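Local coordinates for protein ethanolamine kinase Pv091845 (Plasmodium vivax, PDB 2QG7) that probably phosphorylates ethanolamine, the first step in making phosphatidylethanolamine, as a member of the choline/ethanolamine kinase family, at residues F235-L247 / F413-L427. Sequence-based numbering, arbitrary orientation.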
loop_
_atom_site.group_PDB
_atom_site.type_symbol
_atom_site.label_atom_id
_atom_site.label_comp_id
_atom_site.label_asym_id
_atom_site.label_seq_id
_atom_site.Cartn_x
_atom_site.Cartn_y
_atom_site.Cartn_z
ATOM N N PHE D 235 -18.653 -16.771 16.387
ATOM C CA PHE D 235 -17.618 -17.557 15.722
ATOM C C PHE D 235 -16.392 -16.683 15.387
ATOM O O PHE D 235 -15.402 -17.183 14.844
ATOM C CB PHE D 235 -18.186 -18.158 14.442
ATOM C CG PHE D 235 -18.854 -19.492 14.630
ATOM C CD1 PHE D 235 -18.514 -20.566 13.826
ATOM C CD2 PHE D 235 -19.831 -19.679 15.591
ATOM C CE1 PHE D 235 -19.150 -21.804 13.983
ATOM C CE2 PHE D 235 -20.442 -20.919 15.757
ATOM C CZ PHE D 235 -20.103 -21.966 14.955
ATOM N N LEU D 236 -16.476 -15.398 15.723
ATOM C CA LEU D 236 -15.520 -14.395 15.318
ATOM C C LEU D 236 -14.163 -14.536 15.988
ATOM O O LEU D 236 -13.122 -14.528 15.314
ATOM C CB LEU D 236 -16.113 -12.993 15.556
ATOM C CG LEU D 236 -15.340 -11.696 15.369
ATOM C CD1 LEU D 236 -14.651 -11.586 13.971
ATOM C CD2 LEU D 236 -16.305 -10.550 15.598
ATOM N N TRP D 237 -14.181 -14.666 17.310
ATOM C CA TRP D 237 -12.956 -14.699 18.104
ATOM C C TRP D 237 -12.244 -16.027 17.990
ATOM O O TRP D 237 -11.037 -16.088 18.074
ATOM C CB TRP D 237 -13.265 -14.363 19.559
ATOM C CG TRP D 237 -14.177 -13.228 19.644
ATOM C CD1 TRP D 237 -15.494 -13.267 19.983
ATOM C CD2 TRP D 237 -13.882 -11.857 19.325
ATOM N NE1 TRP D 237 -16.036 -12.009 19.930
ATOM C CE2 TRP D 237 -15.074 -11.124 19.517
ATOM C CE3 TRP D 237 -12.727 -11.182 18.894
ATOM C CZ2 TRP D 237 -15.150 -9.753 19.308
ATOM C CZ3 TRP D 237 -12.799 -9.831 18.700
ATOM C CH2 TRP D 237 -14.003 -9.125 18.905
ATOM N N ASN D 238 -13.010 -17.092 17.811
ATOM C CA ASN D 238 -12.462 -18.388 17.469
ATOM C C ASN D 238 -11.696 -18.337 16.151
ATOM O O ASN D 238 -10.701 -19.032 15.995
ATOM C CB ASN D 238 -13.610 -19.402 17.344
ATOM C CG ASN D 238 -13.117 -20.828 17.084
ATOM O OD1 ASN D 238 -12.677 -21.532 18.015
ATOM N ND2 ASN D 238 -13.208 -21.266 15.815
ATOM N N THR D 239 -12.185 -17.536 15.202
ATOM C CA THR D 239 -11.611 -17.423 13.858
ATOM C C THR D 239 -10.368 -16.535 13.886
ATOM O O THR D 239 -9.336 -16.911 13.328
ATOM C CB THR D 239 -12.629 -16.877 12.835
ATOM O OG1 THR D 239 -13.758 -17.745 12.803
ATOM C CG2 THR D 239 -12.057 -16.829 11.446
ATOM N N ILE D 240 -10.471 -15.383 14.553
ATOM C CA ILE D 240 -9.325 -14.484 14.725
ATOM C C ILE D 240 -8.154 -15.164 15.439
ATOM O O ILE D 240 -7.020 -15.061 14.996
ATOM C CB ILE D 240 -9.711 -13.150 15.433
ATOM C CG1 ILE D 240 -10.747 -12.400 14.615
ATOM C CG2 ILE D 240 -8.478 -12.258 15.622
ATOM C CD1 ILE D 240 -11.183 -11.105 15.262
ATOM N N TRP D 241 -8.433 -15.852 16.539
ATOM C CA TRP D 241 -7.402 -16.635 17.246
ATOM C C TRP D 241 -6.874 -17.797 16.439
ATOM O O TRP D 241 -5.712 -18.167 16.593
ATOM C CB TRP D 241 -7.881 -17.127 18.625
ATOM C CG TRP D 241 -7.965 -16.013 19.637
ATOM C CD1 TRP D 241 -9.098 -15.493 20.192
ATOM C CD2 TRP D 241 -6.873 -15.276 20.199
ATOM N NE1 TRP D 241 -8.786 -14.479 21.065
ATOM C CE2 TRP D 241 -7.428 -14.316 21.082
ATOM C CE3 TRP D 241 -5.481 -15.312 20.028
ATOM C CZ2 TRP D 241 -6.624 -13.404 21.815
ATOM C CZ3 TRP D 241 -4.692 -14.403 20.752
ATOM C CH2 TRP D 241 -5.265 -13.467 21.633
ATOM N N LYS D 242 -7.705 -18.372 15.568
ATOM C CA LYS D 242 -7.243 -19.464 14.716
ATOM C C LYS D 242 -6.168 -18.934 13.762
ATOM O O LYS D 242 -5.150 -19.570 13.554
ATOM C CB LYS D 242 -8.422 -20.032 13.941
ATOM C CG LYS D 242 -8.168 -21.314 13.085
ATOM C CD LYS D 242 -9.164 -21.250 11.816
ATOM C CE LYS D 242 -8.973 -22.536 10.916
ATOM N NZ LYS D 242 -9.933 -22.547 9.720
ATOM N N TYR D 243 -6.414 -17.772 13.167
ATOM C CA TYR D 243 -5.450 -17.163 12.260
ATOM C C TYR D 243 -4.129 -16.808 12.995
ATOM O O TYR D 243 -3.046 -17.035 12.473
ATOM C CB TYR D 243 -6.029 -15.908 11.601
ATOM C CG TYR D 243 -7.242 -16.062 10.718
ATOM C CD1 TYR D 243 -7.527 -17.266 10.052
ATOM C CD2 TYR D 243 -8.094 -14.988 10.520
ATOM C CE1 TYR D 243 -8.662 -17.390 9.210
ATOM C CE2 TYR D 243 -9.202 -15.087 9.693
ATOM C CZ TYR D 243 -9.479 -16.283 9.028
ATOM O OH TYR D 243 -10.596 -16.363 8.209
ATOM N N PHE D 244 -4.255 -16.281 14.214
ATOM C CA PHE D 244 -3.142 -15.884 15.018
ATOM C C PHE D 244 -2.249 -17.083 15.273
ATOM O O PHE D 244 -1.036 -17.016 15.026
ATOM C CB PHE D 244 -3.621 -15.286 16.331
ATOM C CG PHE D 244 -2.498 -14.869 17.254
ATOM C CD1 PHE D 244 -1.947 -13.576 17.168
ATOM C CD2 PHE D 244 -1.977 -15.768 18.204
ATOM C CE1 PHE D 244 -0.888 -13.209 18.015
ATOM C CE2 PHE D 244 -0.932 -15.403 19.044
ATOM C CZ PHE D 244 -0.384 -14.142 18.953
ATOM N N HIS D 245 -2.851 -18.176 15.749
ATOM C CA HIS D 245 -2.118 -19.399 16.107
ATOM C C HIS D 245 -1.471 -20.107 14.904
ATOM O O HIS D 245 -0.390 -20.652 15.032
ATOM C CB HIS D 245 -2.993 -20.380 16.929
ATOM C CG HIS D 245 -3.340 -19.889 18.312
ATOM N ND1 HIS D 245 -2.389 -19.640 19.286
ATOM C CD2 HIS D 245 -4.535 -19.610 18.884
ATOM C CE1 HIS D 245 -2.986 -19.219 20.388
ATOM N NE2 HIS D 245 -4.287 -19.174 20.164
ATOM N N LEU D 246 -2.116 -20.095 13.749
ATOM C CA LEU D 246 -1.521 -20.658 12.553
ATOM C C LEU D 246 -0.326 -19.826 12.051
ATOM O O LEU D 246 0.656 -20.373 11.505
ATOM C CB LEU D 246 -2.572 -20.795 11.466
ATOM C CG LEU D 246 -3.627 -21.916 11.583
ATOM C CD1 LEU D 246 -4.813 -21.665 10.641
ATOM C CD2 LEU D 246 -3.005 -23.293 11.274
ATOM N N LEU D 247 -0.388 -18.518 12.263
ATOM C CA LEU D 247 0.686 -17.636 11.870
ATOM C C LEU D 247 1.807 -17.639 12.871
ATOM O O LEU D 247 2.967 -17.551 12.486
ATOM C CB LEU D 247 0.185 -16.216 11.644
ATOM C CG LEU D 247 -0.541 -15.939 10.327
ATOM C CD1 LEU D 247 -1.069 -14.521 10.310
ATOM C CD2 LEU D 247 0.363 -16.186 9.133
ATOM N N PHE D 413 -15.471 -2.428 15.965
ATOM C CA PHE D 413 -15.409 -3.595 15.081
ATOM C C PHE D 413 -14.676 -3.258 13.774
ATOM O O PHE D 413 -14.298 -4.162 13.025
ATOM C CB PHE D 413 -16.812 -4.158 14.780
ATOM C CG PHE D 413 -17.425 -4.881 15.934
ATOM C CD1 PHE D 413 -18.124 -4.178 16.924
ATOM C CD2 PHE D 413 -17.302 -6.268 16.046
ATOM C CE1 PHE D 413 -18.677 -4.836 17.964
ATOM C CE2 PHE D 413 -17.870 -6.959 17.125
ATOM C CZ PHE D 413 -18.535 -6.242 18.081
ATOM N N TYR D 414 -14.485 -1.967 13.524
ATOM C CA TYR D 414 -13.659 -1.504 12.436
ATOM C C TYR D 414 -12.232 -2.097 12.512
ATOM O O TYR D 414 -11.730 -2.718 11.542
ATOM C CB TYR D 414 -13.587 -0.006 12.499
ATOM C CG TYR D 414 -14.663 0.725 11.753
ATOM C CD1 TYR D 414 -14.548 0.934 10.372
ATOM C CD2 TYR D 414 -15.783 1.260 12.430
ATOM C CE1 TYR D 414 -15.500 1.629 9.675
ATOM C CE2 TYR D 414 -16.764 1.980 11.727
ATOM C CZ TYR D 414 -16.603 2.159 10.356
ATOM O OH TYR D 414 -17.529 2.843 9.638
ATOM N N ILE D 415 -11.611 -1.915 13.681
ATOM C CA ILE D 415 -10.304 -2.496 13.994
ATOM C C ILE D 415 -10.302 -4.011 14.026
ATOM O O ILE D 415 -9.318 -4.652 13.660
ATOM C CB ILE D 415 -9.745 -1.994 15.352
ATOM C CG1 ILE D 415 -9.513 -0.464 15.305
ATOM C CG2 ILE D 415 -8.391 -2.683 15.651
ATOM C CD1 ILE D 415 -9.564 0.097 16.722
ATOM N N CYS D 416 -11.387 -4.567 14.505
ATOM C CA CYS D 416 -11.579 -6.022 14.541
ATOM C C CYS D 416 -11.574 -6.653 13.099
ATOM O O CYS D 416 -10.991 -7.699 12.831
ATOM C CB CYS D 416 -12.915 -6.291 15.258
ATOM S SG CYS D 416 -13.227 -8.011 15.454
ATOM N N SER D 417 -12.266 -5.986 12.195
ATOM C CA SER D 417 -12.281 -6.317 10.794
ATOM C C SER D 417 -10.877 -6.177 10.131
ATOM O O SER D 417 -10.498 -7.011 9.321
ATOM C CB SER D 417 -13.274 -5.365 10.123
ATOM O OG SER D 417 -13.198 -5.469 8.732
ATOM N N HIS D 418 -10.114 -5.137 10.493
ATOM C CA HIS D 418 -8.704 -5.022 10.074
ATOM C C HIS D 418 -7.805 -6.184 10.511
ATOM O O HIS D 418 -7.015 -6.690 9.730
ATOM C CB HIS D 418 -8.101 -3.702 10.568
ATOM C CG HIS D 418 -8.701 -2.500 9.939
ATOM N ND1 HIS D 418 -8.904 -2.401 8.576
ATOM C CD2 HIS D 418 -9.144 -1.338 10.477
ATOM C CE1 HIS D 418 -9.429 -1.216 8.293
ATOM N NE2 HIS D 418 -9.583 -0.552 9.431
ATOM N N ILE D 419 -7.900 -6.574 11.772
ATOM C CA ILE D 419 -7.104 -7.655 12.280
ATOM C C ILE D 419 -7.469 -8.979 11.639
ATOM O O ILE D 419 -6.594 -9.753 11.240
ATOM C CB ILE D 419 -7.175 -7.716 13.830
ATOM C CG1 ILE D 419 -6.562 -6.427 14.405
ATOM C CG2 ILE D 419 -6.473 -8.963 14.349
ATOM C CD1 ILE D 419 -6.778 -6.178 15.932
ATOM N N ASN D 420 -8.762 -9.243 11.538
ATOM C CA ASN D 420 -9.262 -10.450 10.890
ATOM C C ASN D 420 -8.721 -10.617 9.468
ATOM O O ASN D 420 -8.214 -11.680 9.113
ATOM C CB ASN D 420 -10.815 -10.465 10.888
ATOM C CG ASN D 420 -11.385 -11.763 10.333
ATOM O OD1 ASN D 420 -11.354 -12.802 10.985
ATOM N ND2 ASN D 420 -11.878 -11.712 9.105
ATOM N N TRP D 421 -8.863 -9.597 8.642
ATOM C CA TRP D 421 -8.458 -9.717 7.260
ATOM C C TRP D 421 -6.967 -9.526 7.033
ATOM O O TRP D 421 -6.456 -9.995 6.026
ATOM C CB TRP D 421 -9.278 -8.800 6.354
ATOM C CG TRP D 421 -10.693 -9.326 6.203
ATOM C CD1 TRP D 421 -11.817 -8.801 6.760
ATOM C CD2 TRP D 421 -11.107 -10.524 5.521
ATOM N NE1 TRP D 421 -12.901 -9.570 6.432
ATOM C CE2 TRP D 421 -12.499 -10.636 5.688
ATOM C CE3 TRP D 421 -10.433 -11.511 4.778
ATOM C CZ2 TRP D 421 -13.245 -11.683 5.137
ATOM C CZ3 TRP D 421 -11.178 -12.565 4.227
ATOM C CH2 TRP D 421 -12.564 -12.648 4.414
ATOM N N GLY D 422 -6.288 -8.828 7.965
ATOM C CA GLY D 422 -4.835 -8.834 8.024
ATOM C C GLY D 422 -4.223 -10.214 8.194
ATOM O O GLY D 422 -3.274 -10.533 7.518
ATOM N N LEU D 423 -4.746 -11.012 9.129
ATOM C CA LEU D 423 -4.167 -12.290 9.460
ATOM C C LEU D 423 -4.566 -13.316 8.437
ATOM O O LEU D 423 -3.779 -14.195 8.116
ATOM C CB LEU D 423 -4.618 -12.754 10.832
ATOM C CG LEU D 423 -4.317 -11.951 12.091
ATOM C CD1 LEU D 423 -5.039 -12.573 13.288
ATOM C CD2 LEU D 423 -2.801 -11.754 12.324
ATOM N N TRP D 424 -5.790 -13.225 7.930
ATOM C CA TRP D 424 -6.225 -14.079 6.840
ATOM C C TRP D 424 -5.322 -13.916 5.622
ATOM O O TRP D 424 -4.869 -14.890 5.027
ATOM C CB TRP D 424 -7.677 -13.725 6.452
ATOM C CG TRP D 424 -8.190 -14.478 5.283
ATOM C CD1 TRP D 424 -8.749 -15.731 5.294
ATOM C CD2 TRP D 424 -8.170 -14.050 3.910
ATOM N NE1 TRP D 424 -9.112 -16.092 4.009
ATOM C CE2 TRP D 424 -8.748 -15.093 3.139
ATOM C CE3 TRP D 424 -7.710 -12.893 3.254
ATOM C CZ2 TRP D 424 -8.873 -15.016 1.747
ATOM C CZ3 TRP D 424 -7.822 -12.811 1.901
ATOM C CH2 TRP D 424 -8.444 -13.871 1.142
ATOM N N SER D 425 -5.101 -12.671 5.236
ATOM C CA SER D 425 -4.285 -12.370 4.060
ATOM C C SER D 425 -2.820 -12.800 4.188
ATOM O O SER D 425 -2.225 -13.302 3.252
ATOM C CB SER D 425 -4.370 -10.901 3.719
ATOM O OG SER D 425 -3.922 -10.742 2.383
ATOM N N LEU D 426 -2.259 -12.622 5.365
ATOM C CA LEU D 426 -0.914 -13.096 5.621
ATOM C C LEU D 426 -0.825 -14.625 5.516
ATOM O O LEU D 426 0.160 -15.148 4.956
ATOM C CB LEU D 426 -0.405 -12.604 6.982
ATOM C CG LEU D 426 0.012 -11.138 7.058
ATOM C CD1 LEU D 426 0.429 -10.761 8.501
ATOM C CD2 LEU D 426 1.149 -10.771 6.060
ATOM N N LEU D 427 -1.816 -15.340 6.071
ATOM C CA LEU D 427 -1.879 -16.808 6.003
ATOM C C LEU D 427 -1.969 -17.323 4.598
ATOM O O LEU D 427 -1.413 -18.345 4.279
ATOM C CB LEU D 427 -3.101 -17.335 6.746
ATOM C CG LEU D 427 -2.973 -17.955 8.135
ATOM C CD1 LEU D 427 -4.413 -18.325 8.614
ATOM C CD2 LEU D 427 -2.084 -19.190 8.087
HETATM O O HOH W 1 -11.930 -14.250 7.506
#
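Ile-240, Tyr-243 and Leu-423 mesh as knobs into holes where the helical segments 236-247 and 413-427 run in the same general direction, their axes crossing at 38° with a closest approach of 9.1 Å, in the helical part of this kinase fold. The branched Ile-240 fills the hollow between Cys-416, Ile-419, Asn-420 and Leu-423: its CG1 arm lies beside the backbone N (chi1 -60°) and carries CD1 to 3.7 Å from Cys-416 SG, while CG2 turns to Ile-419. In return Leu-423 enters the hollow made by Ile-240, Tyr-243, Phe-244 and Leu-247; its forked end suits the site, CD1 reaching Ile-240 and CD2 Leu-247, and Tyr-243 CB comes within 3.5 Å of Leu-423 CB. Further along, the leucines Leu-247 and Leu-427 meet branch point to branch point, CG to CG at 3.8 Å. Cys-416 SG, compact enough to fit beside Trp-237, makes an oblique sulfur-aromatic contact with its six-membered ring; the indole NE1 is hydrogen-bonded to Glu-359. Tyr-243 is a flat knob: Trp-424 lays CB over one ring face, 4.3 Å from the centroid, and turns its five-membered ring edge-on in an offset edge-to-face pair with planes at 62°. A tyrosine also supplies a polar tip for this largely apolar seam: a water in the plane of the Tyr-243 ring lies 2.6 Å from Tyr-243 OH and accepts a hydrogen bond from Asn-420 ND2 at 3.0 Å.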